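Long-range contacts in iota-carrageenase (PDB 1H80), which hydrolyses the 1,4-beta linkages within iota-carrageenan, the sulfated galactan of red algal cell walls, with inversion of anomeric configuration: residues G280-F285 with Y341-G346; Q195-D200 with E218-L223; L371-T376 with T441-S446; A364-D369 with P402-V407. One frame throughout, in Å; residues are numbered along the deposited sequence.

Contact 1 (G280-F285 with Y341-G346); sequences GFVELF and YGIEPG
Leu284 lays a methyl on the ring of Tyr341 where an excursion from the parallel beta-helix meets the loop that follows helix 331-340. The two segments run roughly antiparallel, with no hydrogen bond between them. From CB, which points toward the loop, Leu284 CG stands anti to the carbonyl carbon (chi1 -60°) and comes within 4.2 Å of Tyr341 CE1. The branches then part: CD1 lies near the hydroxyl end of the ring, 3.7 Å from Tyr341 CE1, while CD2 sits over the ring centre, 3.3 Å from the centroid and 6° off its normal, a close CH-pi contact. An alanine in place of Leu284 would probably leave this face of Tyr341 without its methyl cover. Farther along, Val282 CG2 packs against Pro345 CD at 3.6 Å, and Leu334 of helix 331-340 touches both residues. Leu284 itself is hydrogen-bonded through its backbone to Ala325 in the short antiparallel pair of strands 283-284 and 325-326. At Gly280 the segments come so near that a CB would run into Gly346 O; instead, the CA-H of Gly280 points at that oxygen, with CA to O 3.5 Å and 163° at the hydrogen.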
loop_
_atom_site.group_PDB
_atom_site.type_symbol
_atom_site.label_atom_id
_atom_site.label_comp_id
_atom_site.label_asym_id
_atom_site.label_seq_id
_atom_site.Cartn_x
_atom_site.Cartn_y
_atom_site.Cartn_z
ATOM N N GLY A 280 5.384 5.994 -16.124
ATOM C CA GLY A 280 5.991 7.008 -15.292
ATOM C C GLY A 280 5.641 8.284 -16.028
ATOM O O GLY A 280 5.370 8.240 -17.229
ATOM N N PHE A 281 5.612 9.411 -15.330
ATOM C CA PHE A 281 5.287 10.666 -15.990
ATOM C C PHE A 281 5.939 11.838 -15.288
ATOM O O PHE A 281 6.390 11.723 -14.148
ATOM C CB PHE A 281 3.771 10.878 -16.047
ATOM C CG PHE A 281 3.114 10.930 -14.700
ATOM C CD1 PHE A 281 2.816 9.759 -14.008
ATOM C CD2 PHE A 281 2.794 12.152 -14.117
ATOM C CE1 PHE A 281 2.209 9.806 -12.756
ATOM C CE2 PHE A 281 2.187 12.210 -12.863
ATOM C CZ PHE A 281 1.893 11.031 -12.182
ATOM N N VAL A 282 5.987 12.969 -15.982
ATOM C CA VAL A 282 6.590 14.166 -15.429
ATOM C C VAL A 282 5.537 15.243 -15.225
ATOM O O VAL A 282 4.570 15.331 -15.981
ATOM C CB VAL A 282 7.692 14.711 -16.349
ATOM C CG1 VAL A 282 8.856 15.158 -15.511
ATOM C CG2 VAL A 282 8.133 13.646 -17.346
ATOM N N GLU A 283 5.736 16.063 -14.200
ATOM C CA GLU A 283 4.795 17.124 -13.873
ATOM C C GLU A 283 5.513 18.453 -13.653
ATOM O O GLU A 283 6.479 18.525 -12.895
ATOM C CB GLU A 283 4.028 16.744 -12.609
ATOM C CG GLU A 283 2.535 16.974 -12.674
ATOM C CD GLU A 283 1.835 16.525 -11.407
ATOM O OE1 GLU A 283 2.057 17.151 -10.350
ATOM O OE2 GLU A 283 1.069 15.540 -11.466
ATOM N N LEU A 284 5.035 19.502 -14.318
ATOM C CA LEU A 284 5.624 20.830 -14.179
ATOM C C LEU A 284 4.732 21.696 -13.295
ATOM O O LEU A 284 3.508 21.679 -13.428
ATOM C CB LEU A 284 5.790 21.489 -15.551
ATOM C CG LEU A 284 6.687 20.762 -16.556
ATOM C CD1 LEU A 284 6.757 21.558 -17.849
ATOM C CD2 LEU A 284 8.078 20.578 -15.968
ATOM N N PHE A 285 5.350 22.447 -12.390
ATOM C CA PHE A 285 4.614 23.312 -11.476
ATOM C C PHE A 285 4.841 24.786 -11.812
ATOM O O PHE A 285 5.909 25.163 -12.295
ATOM C CB PHE A 285 5.038 23.014 -10.034
ATOM C CG PHE A 285 4.587 21.663 -9.534
ATOM C CD1 PHE A 285 4.725 20.526 -10.326
ATOM C CD2 PHE A 285 4.022 21.529 -8.270
ATOM C CE1 PHE A 285 4.307 19.277 -9.870
ATOM C CE2 PHE A 285 3.601 20.284 -7.802
ATOM C CZ PHE A 285 3.744 19.157 -8.605
ATOM N N TYR A 341 14.103 20.855 -17.661
ATOM C CA TYR A 341 13.978 20.683 -16.218
ATOM C C TYR A 341 14.879 19.594 -15.643
ATOM O O TYR A 341 15.048 19.500 -14.427
ATOM C CB TYR A 341 12.526 20.378 -15.841
ATOM C CG TYR A 341 11.572 21.535 -16.034
ATOM C CD1 TYR A 341 11.057 21.842 -17.294
ATOM C CD2 TYR A 341 11.186 22.327 -14.954
ATOM C CE1 TYR A 341 10.176 22.910 -17.470
ATOM C CE2 TYR A 341 10.310 23.395 -15.119
ATOM C CZ TYR A 341 9.808 23.681 -16.378
ATOM O OH TYR A 341 8.935 24.733 -16.542
ATOM N N GLY A 342 15.455 18.772 -16.513
ATOM C CA GLY A 342 16.322 17.707 -16.045
ATOM C C GLY A 342 15.509 16.540 -15.479
ATOM O O GLY A 342 16.062 15.487 -15.141
ATOM N N ILE A 343 14.198 16.731 -15.361
ATOM C CA ILE A 343 13.328 15.641 -14.874
ATOM C C ILE A 343 12.966 14.712 -16.034
ATOM O O ILE A 343 13.097 15.072 -17.214
ATOM C CB ILE A 343 12.024 16.152 -14.251
ATOM C CG1 ILE A 343 11.168 16.994 -15.196
ATOM C CG2 ILE A 343 12.242 17.015 -13.013
ATOM C CD1 ILE A 343 9.841 17.432 -14.565
ATOM N N GLU A 344 12.514 13.524 -15.655
ATOM C CA GLU A 344 12.106 12.494 -16.618
ATOM C C GLU A 344 11.143 11.499 -15.982
ATOM O O GLU A 344 11.125 11.337 -14.762
ATOM C CB GLU A 344 13.338 11.778 -17.168
ATOM C CG GLU A 344 13.766 10.569 -16.344
ATOM C CD GLU A 344 14.782 9.705 -17.084
ATOM O OE1 GLU A 344 14.375 8.737 -17.829
ATOM O OE2 GLU A 344 16.041 9.952 -16.969
ATOM N N PRO A 345 10.324 10.824 -16.803
ATOM C CA PRO A 345 9.374 9.855 -16.253
ATOM C C PRO A 345 10.036 8.788 -15.389
ATOM O O PRO A 345 11.111 8.277 -15.715
ATOM C CB PRO A 345 8.703 9.273 -17.500
ATOM C CG PRO A 345 9.713 9.504 -18.587
ATOM C CD PRO A 345 10.241 10.868 -18.270
ATOM N N GLY A 346 9.385 8.469 -14.277
ATOM C CA GLY A 346 9.909 7.460 -13.379
ATOM C C GLY A 346 9.905 6.096 -14.036
ATOM O O GLY A 346 9.345 5.911 -15.117
#

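Contact 2 (Q195-D200 with E218-L223)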
loop_
_atom_site.group_PDB
_atom_site.type_symbol
_atom_site.label_atom_id
_atom_site.label_comp_id
_atom_site.label_asym_id
_atom_site.label_seq_id
_atom_site.Cartn_x
_atom_site.Cartn_y
_atom_site.Cartn_z
ATOM N N GLN A 195 1.869 1.177 0.949
ATOM C CA GLN A 195 2.247 2.123 -0.090
ATOM C C GLN A 195 3.725 2.344 0.172
ATOM O O GLN A 195 4.123 2.661 1.294
ATOM C CB GLN A 195 1.498 3.454 -0.048
ATOM C CG GLN A 195 1.993 4.334 -1.206
ATOM C CD GLN A 195 0.991 5.346 -1.714
ATOM O OE1 GLN A 195 1.274 6.077 -2.670
ATOM N NE2 GLN A 195 -0.174 5.402 -1.093
ATOM N N THR A 196 4.538 2.155 -0.863
ATOM C CA THR A 196 5.984 2.295 -0.738
ATOM C C THR A 196 6.528 3.541 -1.415
ATOM O O THR A 196 6.190 3.829 -2.559
ATOM C CB THR A 196 6.709 1.095 -1.359
ATOM O OG1 THR A 196 6.500 1.093 -2.780
ATOM C CG2 THR A 196 6.181 -0.204 -0.775
ATOM N N TYR A 197 7.392 4.259 -0.707
ATOM C CA TYR A 197 8.009 5.468 -1.240
ATOM C C TYR A 197 9.519 5.274 -1.326
ATOM O O TYR A 197 10.125 5.465 -2.380
ATOM C CB TYR A 197 7.681 6.646 -0.331
ATOM C CG TYR A 197 6.198 6.893 -0.216
ATOM C CD1 TYR A 197 5.494 7.506 -1.250
ATOM C CD2 TYR A 197 5.494 6.495 0.919
ATOM C CE1 TYR A 197 4.120 7.717 -1.156
ATOM C CE2 TYR A 197 4.121 6.697 1.024
ATOM C CZ TYR A 197 3.442 7.310 -0.016
ATOM O OH TYR A 197 2.086 7.513 0.094
ATOM N N GLY A 198 10.117 4.890 -0.203
ATOM C CA GLY A 198 11.548 4.657 -0.164
ATOM C C GLY A 198 11.767 3.345 0.555
ATOM O O GLY A 198 11.233 3.138 1.646
ATOM N N ALA A 199 12.539 2.450 -0.047
ATOM C CA ALA A 199 12.785 1.159 0.576
ATOM C C ALA A 199 13.883 0.382 -0.122
ATOM O O ALA A 199 14.047 0.461 -1.337
ATOM C CB ALA A 199 11.497 0.337 0.581
ATOM N N ASP A 200 14.639 -0.370 0.667
ATOM C CA ASP A 200 15.707 -1.199 0.141
ATOM C C ASP A 200 15.680 -2.533 0.861
ATOM O O ASP A 200 15.650 -2.579 2.087
ATOM C CB ASP A 200 17.068 -0.537 0.363
ATOM C CG ASP A 200 17.370 0.537 -0.658
ATOM O OD1 ASP A 200 17.745 0.189 -1.799
ATOM O OD2 ASP A 200 17.228 1.729 -0.321
ATOM N N GLU A 218 3.650 2.876 -5.553
ATOM C CA GLU A 218 3.426 4.160 -6.198
ATOM C C GLU A 218 4.308 5.150 -5.449
ATOM O O GLU A 218 3.931 5.697 -4.411
ATOM C CB GLU A 218 1.942 4.527 -6.091
ATOM C CG GLU A 218 1.566 5.866 -6.692
ATOM C CD GLU A 218 0.080 5.965 -6.998
ATOM O OE1 GLU A 218 -0.731 5.441 -6.203
ATOM O OE2 GLU A 218 -0.275 6.572 -8.032
ATOM N N THR A 219 5.503 5.349 -5.989
ATOM C CA THR A 219 6.509 6.217 -5.394
ATOM C C THR A 219 6.316 7.681 -5.774
ATOM O O THR A 219 7.017 8.194 -6.645
ATOM C CB THR A 219 7.898 5.739 -5.833
ATOM O OG1 THR A 219 7.963 5.713 -7.267
ATOM C CG2 THR A 219 8.143 4.327 -5.328
ATOM N N ASP A 220 5.391 8.360 -5.099
ATOM C CA ASP A 220 5.102 9.752 -5.438
ATOM C C ASP A 220 5.196 10.805 -4.338
ATOM O O ASP A 220 4.578 11.867 -4.449
ATOM C CB ASP A 220 3.718 9.845 -6.092
ATOM C CG ASP A 220 2.596 9.410 -5.163
ATOM O OD1 ASP A 220 2.861 9.161 -3.969
ATOM O OD2 ASP A 220 1.440 9.324 -5.631
ATOM N N ASN A 221 5.961 10.534 -3.288
ATOM C CA ASN A 221 6.115 11.506 -2.208
ATOM C C ASN A 221 6.894 12.707 -2.746
ATOM O O ASN A 221 7.998 12.551 -3.268
ATOM C CB ASN A 221 6.879 10.881 -1.038
ATOM C CG ASN A 221 6.923 11.785 0.177
ATOM O OD1 ASN A 221 7.212 12.975 0.067
ATOM N ND2 ASN A 221 6.646 11.221 1.347
ATOM N N LEU A 222 6.321 13.900 -2.609
ATOM C CA LEU A 222 6.948 15.129 -3.093
ATOM C C LEU A 222 8.376 15.326 -2.594
ATOM O O LEU A 222 9.226 15.845 -3.321
ATOM C CB LEU A 222 6.099 16.341 -2.698
ATOM N N LEU A 223 8.639 14.922 -1.354
ATOM C CA LEU A 223 9.974 15.057 -0.782
ATOM C C LEU A 223 11.016 14.380 -1.658
ATOM O O LEU A 223 12.124 14.887 -1.829
ATOM C CB LEU A 223 10.026 14.439 0.618
ATOM C CG LEU A 223 9.457 15.257 1.779
ATOM C CD1 LEU A 223 9.501 14.436 3.055
ATOM C CD2 LEU A 223 10.271 16.532 1.943
#
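Glu218 brings its carbonyl oxygen beside the Tyr197 ring, 3.8 Å from CE1, in a stretch where the parallel beta-helix gives way to the turn before helix 222-227. Its carboxylate is engaged by other residues: OE2 is hydrogen-bonded to His254 and OE1 forms a salt bridge with Arg216. Thr219 is the centre of an inverse gamma turn, closed by a weak bond from Asp220 N to Glu218 O. The methyl of Thr219 touches the other segment, CG2 lying 3.4 Å from Thr196 O and 3.7 Å from Tyr197 O, while OG1 is hydrogen-bonded to Asn258. Next, Asp220 reaches the Tyr197 ring at its edge: OD1 lies in the ring plane, 3.4 Å from CE1, and the carboxylate is turned only 22° from the ring. An acceptor placed there faces the slightly positive rim of ring hydrogens, which probably makes the approach favourable. Asn221 adds its CB, 3.7 Å from Tyr197 CD1, and its amide stands nearly perpendicular to the ring. With CG anti to the backbone N (chi1 -173°), Asn221 carries its amide to the helix end. There it is the N-cap of helix 222-227, OD1 accepting from Leu223 N at 2.8 Å and 148° at the hydrogen.

Contact 3 (L371-T376 with T441-S446)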
loop_
_atom_site.group_PDB
_atom_site.type_symbol
_atom_site.label_atom_id
_atom_site.label_comp_id
_atom_site.label_asym_id
_atom_site.label_seq_id
_atom_site.Cartn_x
_atom_site.Cartn_y
_atom_site.Cartn_z
ATOM N N LEU A 371 -13.355 2.302 -17.690
ATOM C CA LEU A 371 -14.703 1.884 -18.074
ATOM C C LEU A 371 -14.898 1.567 -19.548
ATOM O O LEU A 371 -15.725 0.721 -19.895
ATOM C CB LEU A 371 -15.726 2.940 -17.659
ATOM C CG LEU A 371 -15.865 3.219 -16.163
ATOM C CD1 LEU A 371 -16.950 4.267 -15.953
ATOM C CD2 LEU A 371 -16.210 1.933 -15.419
ATOM N N ASP A 372 -14.147 2.233 -20.414
ATOM C CA ASP A 372 -14.283 2.001 -21.843
ATOM C C ASP A 372 -13.800 0.615 -22.254
ATOM O O ASP A 372 -14.095 0.149 -23.351
ATOM C CB ASP A 372 -13.532 3.080 -22.626
ATOM C CG ASP A 372 -14.175 4.454 -22.495
ATOM O OD1 ASP A 372 -15.207 4.576 -21.796
ATOM O OD2 ASP A 372 -13.646 5.415 -23.094
ATOM N N TYR A 373 -13.063 -0.053 -21.372
ATOM C CA TYR A 373 -12.582 -1.384 -21.695
ATOM C C TYR A 373 -13.685 -2.433 -21.599
ATOM O O TYR A 373 -13.463 -3.605 -21.888
ATOM C CB TYR A 373 -11.393 -1.745 -20.802
ATOM C CG TYR A 373 -10.163 -0.939 -21.146
ATOM C CD1 TYR A 373 -9.586 -1.026 -22.415
ATOM C CD2 TYR A 373 -9.597 -0.062 -20.222
ATOM C CE1 TYR A 373 -8.478 -0.256 -22.757
ATOM C CE2 TYR A 373 -8.485 0.713 -20.554
ATOM C CZ TYR A 373 -7.935 0.611 -21.824
ATOM O OH TYR A 373 -6.850 1.388 -22.161
ATOM N N PHE A 374 -14.882 -2.006 -21.204
ATOM C CA PHE A 374 -16.012 -2.927 -21.121
ATOM C C PHE A 374 -16.635 -3.102 -22.503
ATOM O O PHE A 374 -17.501 -3.951 -22.698
ATOM C CB PHE A 374 -17.081 -2.392 -20.165
ATOM C CG PHE A 374 -16.800 -2.671 -18.718
ATOM C CD1 PHE A 374 -16.624 -3.977 -18.269
ATOM C CD2 PHE A 374 -16.728 -1.632 -17.800
ATOM C CE1 PHE A 374 -16.379 -4.243 -16.921
ATOM C CE2 PHE A 374 -16.483 -1.885 -16.450
ATOM C CZ PHE A 374 -16.309 -3.193 -16.011
ATOM N N SER A 375 -16.178 -2.304 -23.462
ATOM C CA SER A 375 -16.723 -2.350 -24.817
ATOM C C SER A 375 -16.748 -3.730 -25.468
ATOM O O SER A 375 -17.624 -4.015 -26.286
ATOM C CB SER A 375 -15.955 -1.385 -25.725
ATOM O OG SER A 375 -14.617 -1.808 -25.915
ATOM N N THR A 376 -15.804 -4.591 -25.103
ATOM C CA THR A 376 -15.730 -5.921 -25.699
ATOM C C THR A 376 -16.602 -6.998 -25.061
ATOM O O THR A 376 -17.219 -7.798 -25.766
ATOM C CB THR A 376 -14.278 -6.446 -25.707
ATOM O OG1 THR A 376 -13.777 -6.490 -24.363
ATOM C CG2 THR A 376 -13.392 -5.546 -26.552
ATOM N N THR A 441 -1.433 -0.616 -24.013
ATOM C CA THR A 441 -1.623 0.582 -24.820
ATOM C C THR A 441 -2.245 0.307 -26.186
ATOM O O THR A 441 -2.753 1.224 -26.828
ATOM C CB THR A 441 -0.288 1.322 -25.022
ATOM O OG1 THR A 441 0.632 0.464 -25.705
ATOM C CG2 THR A 441 0.302 1.720 -23.678
ATOM N N ASN A 442 -2.208 -0.947 -26.629
ATOM C CA ASN A 442 -2.777 -1.310 -27.926
ATOM C C ASN A 442 -4.237 -1.736 -27.842
ATOM O O ASN A 442 -4.914 -1.849 -28.863
ATOM C CB ASN A 442 -1.976 -2.445 -28.569
ATOM C CG ASN A 442 -0.607 -2.003 -29.037
ATOM O OD1 ASN A 442 -0.479 -1.045 -29.798
ATOM N ND2 ASN A 442 0.427 -2.708 -28.589
ATOM N N THR A 443 -4.724 -1.968 -26.629
ATOM C CA THR A 443 -6.100 -2.407 -26.444
ATOM C C THR A 443 -7.125 -1.379 -26.901
ATOM O O THR A 443 -7.126 -0.240 -26.442
ATOM C CB THR A 443 -6.374 -2.746 -24.974
ATOM O OG1 THR A 443 -5.381 -3.668 -24.511
ATOM C CG2 THR A 443 -7.752 -3.382 -24.821
ATOM N N GLU A 444 -7.998 -1.791 -27.813
ATOM C CA GLU A 444 -9.038 -0.910 -28.317
ATOM C C GLU A 444 -10.157 -0.793 -27.293
ATOM O O GLU A 444 -10.458 -1.747 -26.574
ATOM C CB GLU A 444 -9.602 -1.453 -29.631
ATOM C CG GLU A 444 -10.854 -0.732 -30.106
ATOM C CD GLU A 444 -11.393 -1.301 -31.405
ATOM O OE1 GLU A 444 -11.410 -2.543 -31.542
ATOM O OE2 GLU A 444 -11.809 -0.508 -32.277
ATOM N N SER A 445 -10.770 0.382 -27.230
ATOM C CA SER A 445 -11.862 0.623 -26.302
ATOM C C SER A 445 -12.820 1.650 -26.888
ATOM O O SER A 445 -12.506 2.316 -27.873
ATOM C CB SER A 445 -11.322 1.134 -24.963
ATOM O OG SER A 445 -10.680 2.387 -25.116
ATOM N N SER A 446 -13.994 1.764 -26.280
ATOM C CA SER A 446 -15.007 2.715 -26.723
ATOM C C SER A 446 -15.940 2.966 -25.551
ATOM O O SER A 446 -16.149 2.079 -24.720
ATOM C CB SER A 446 -15.788 2.147 -27.912
ATOM O OG SER A 446 -16.458 0.950 -27.564
HETATM O O HOH W 1 -12.305 4.718 -25.311
HETATM O O HOH W 2 -5.615 0.927 -24.476
HETATM O O HOH W 3 -12.300 -2.675 -24.698
#
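Tyr373 slots the CD1-CE1 side of its ring between Thr443 and Ser445, which approach obliquely from opposite sides of the ring plane, CE1 lying 3.8 Å from Thr443 CG2 and CD1 equally close to Ser445 CB. The ring's end is tied in through water: Tyr373 OH donates to a water at 2.7 Å, which in turn donates to Thr443 O, and both the water and that carbonyl oxygen lie in the ring plane. A second water joins Asp372 to Ser445, donating to Asp372 OD2 at 2.7 Å and lying 2.8 Å from Ser445 OG. The other carboxylate oxygen, OD1, is hydrogen-bonded to Tyr451 OH. An alanine at Asp372 would probably leave this water without its carboxylate anchor and the Tyr451 hydroxyl without its mate. A third water bridges Ser375 OG and Glu444 O, donating to Glu444 O at 2.8 Å. The direct backbone link is weak but fairly straight: Ser446 N to Asp372 O, 3.3 Å with 163° at the hydrogen. Asp372 O also accepts from Ser375 N within its own turn. Water thus does much of the joining in this surface contact. In the fold it links two long loops at one end of the beta-helix: residues 371-376 lie between strands 364-366 and 399-401, while 441-446 run from strand 438-439 toward helix 459-463, and the disulfide Cys381-Cys449 ties the same loops farther along.

Contact 4 (A364-D369 with P402-V407)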
loop_
_atom_site.group_PDB
_atom_site.type_symbol
_atom_site.label_atom_id
_atom_site.label_comp_id
_atom_site.label_asym_id
_atom_site.label_seq_id
_atom_site.Cartn_x
_atom_site.Cartn_y
_atom_site.Cartn_z
ATOM N N ALA A 364 -15.516 -5.033 -8.300
ATOM C CA ALA A 364 -14.168 -4.490 -8.359
ATOM C C ALA A 364 -14.192 -2.965 -8.303
ATOM O O ALA A 364 -15.194 -2.341 -8.652
ATOM C CB ALA A 364 -13.490 -4.940 -9.642
ATOM N N ASP A 365 -13.098 -2.371 -7.831
ATOM C CA ASP A 365 -12.976 -0.916 -7.799
ATOM C C ASP A 365 -12.498 -0.588 -9.207
ATOM O O ASP A 365 -11.544 -1.192 -9.697
ATOM C CB ASP A 365 -11.915 -0.443 -6.792
ATOM C CG ASP A 365 -12.403 -0.465 -5.355
ATOM O OD1 ASP A 365 -13.618 -0.293 -5.123
ATOM O OD2 ASP A 365 -11.558 -0.625 -4.446
ATOM N N LEU A 366 -13.158 0.361 -9.858
ATOM C CA LEU A 366 -12.792 0.731 -11.215
ATOM C C LEU A 366 -12.604 2.229 -11.355
ATOM O O LEU A 366 -13.304 3.012 -10.723
ATOM C CB LEU A 366 -13.881 0.274 -12.192
ATOM C CG LEU A 366 -14.194 -1.223 -12.210
ATOM C CD1 LEU A 366 -15.448 -1.489 -13.038
ATOM C CD2 LEU A 366 -13.001 -1.979 -12.776
ATOM N N LYS A 367 -11.651 2.621 -12.191
ATOM C CA LYS A 367 -11.397 4.029 -12.443
ATOM C C LYS A 367 -12.187 4.409 -13.686
ATOM O O LYS A 367 -12.427 3.576 -14.561
ATOM C CB LYS A 367 -9.906 4.273 -12.674
ATOM C CG LYS A 367 -9.035 3.929 -11.475
ATOM C CD LYS A 367 -9.405 4.751 -10.242
ATOM C CE LYS A 367 -9.111 6.230 -10.446
ATOM N NZ LYS A 367 -9.391 7.040 -9.223
ATOM N N GLN A 368 -12.599 5.666 -13.767
ATOM C CA GLN A 368 -13.372 6.105 -14.920
ATOM C C GLN A 368 -12.661 5.850 -16.247
ATOM O O GLN A 368 -13.302 5.459 -17.224
ATOM C CB GLN A 368 -13.705 7.591 -14.805
ATOM C CG GLN A 368 -14.738 8.055 -15.819
ATOM C CD GLN A 368 -15.033 9.531 -15.696
ATOM O OE1 GLN A 368 -14.302 10.365 -16.225
ATOM N NE2 GLN A 368 -16.099 9.865 -14.977
ATOM N N ASP A 369 -11.345 6.064 -16.288
ATOM C CA ASP A 369 -10.596 5.866 -17.525
ATOM C C ASP A 369 -10.373 4.401 -17.883
ATOM O O ASP A 369 -9.606 4.089 -18.791
ATOM C CB ASP A 369 -9.251 6.615 -17.482
ATOM C CG ASP A 369 -8.260 6.016 -16.494
ATOM O OD1 ASP A 369 -8.601 5.041 -15.795
ATOM O OD2 ASP A 369 -7.122 6.535 -16.421
ATOM N N PRO A 402 -17.712 -5.048 -12.699
ATOM C CA PRO A 402 -16.986 -6.272 -13.044
ATOM C C PRO A 402 -15.483 -6.091 -13.217
ATOM O O PRO A 402 -15.004 -5.012 -13.574
ATOM C CB PRO A 402 -17.647 -6.718 -14.348
ATOM C CG PRO A 402 -19.018 -6.105 -14.282
ATOM C CD PRO A 402 -18.743 -4.747 -13.707
ATOM N N SER A 403 -14.751 -7.166 -12.950
ATOM C CA SER A 403 -13.305 -7.181 -13.116
ATOM C C SER A 403 -13.049 -6.926 -14.594
ATOM O O SER A 403 -13.844 -7.332 -15.441
ATOM C CB SER A 403 -12.752 -8.550 -12.730
ATOM O OG SER A 403 -13.015 -8.832 -11.368
ATOM N N LEU A 404 -11.940 -6.269 -14.910
ATOM C CA LEU A 404 -11.633 -5.953 -16.298
ATOM C C LEU A 404 -10.569 -6.812 -16.966
ATOM O O LEU A 404 -10.631 -7.052 -18.172
ATOM C CB LEU A 404 -11.240 -4.481 -16.416
ATOM C CG LEU A 404 -12.410 -3.495 -16.474
ATOM C CD1 LEU A 404 -11.901 -2.074 -16.328
ATOM C CD2 LEU A 404 -13.152 -3.672 -17.793
ATOM N N ALA A 405 -9.594 -7.281 -16.196
ATOM C CA ALA A 405 -8.528 -8.086 -16.780
ATOM C C ALA A 405 -7.698 -8.752 -15.708
ATOM O O ALA A 405 -7.934 -8.564 -14.519
ATOM C CB ALA A 405 -7.624 -7.199 -17.633
ATOM N N ALA A 406 -6.717 -9.534 -16.140
ATOM C CA ALA A 406 -5.814 -10.183 -15.203
ATOM C C ALA A 406 -4.673 -9.201 -14.973
ATOM O O ALA A 406 -4.203 -9.014 -13.852
ATOM C CB ALA A 406 -5.273 -11.477 -15.796
ATOM N N VAL A 407 -4.243 -8.561 -16.056
ATOM C CA VAL A 407 -3.146 -7.611 -16.009
ATOM C C VAL A 407 -3.433 -6.342 -16.800
ATOM O O VAL A 407 -3.982 -6.389 -17.899
ATOM C CB VAL A 407 -1.858 -8.242 -16.579
ATOM C CG1 VAL A 407 -0.731 -7.209 -16.612
ATOM C CG2 VAL A 407 -1.460 -9.451 -15.745
#
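The peptide group between Pro402 and Ser403 is the flat element here: Ala364 CB stands over one side of it, 4.2 Å from Ser403 N, and Leu366 crowds its oxygen end. Leu366 CD1 and CD2 both reach that oxygen, at 3.6 and 3.7 Å from Pro402 O. Ala364 CB also lies 4.1 Å from Ser403 CA. Leu366 buries more than any other residue here: its CG is anti to the carbonyl carbon (chi1 -58°), and from there CD2 goes on to meet Leu404 CD1 at 3.7 Å. The two leucines approach each other at a slant. No hydrogen bond passes between the segments, which meet through van der Waals contact, methyl to methyl and methyl to carbonyl oxygen. Ser403 CB points away from strand 364-366, and OG is hydrogen-bonded to Cys271 O. Phe374 touches Leu366 and Leu404 as well, adding an aromatic ring to this buried cluster. Strand 364-366 pairs antiparallel with 399-401, with backbone hydrogen bonds between Ala364 and Gly401 and between Leu366 and Tyr399, so the contact forms just where the chain leaves that pair. Residues 402-407, with Leu404 backbone-bonded to Gly272, run into strand 407-409, between 275-277 and 438-439 in a parallel sheet of the beta-helix.

Overall arrangement
All four contacts border one parallel sheet of the beta-helix, ordered 216-218, 250-252, 275-277, 407-409, 438-439. Contact 2 lies at the first strand, contact 1 follows the third, contact 4 leads into the fourth and contact 3 lies beyond the last. Along the chain contact 2 closes before contact 1 opens, and contacts 4 and 3 come later with alternating segments. Contacts 1 and 2 have centres 15 Å apart and do not touch; contacts 3 and 4, centres 11 Å apart, do, through Phe374, whose CZ lies 3.3 Å from Pro402 O. Contact 3 joins two loops, and contact 4 sets strand 364-366 against the run into the sheet: places where excursions meet the coils.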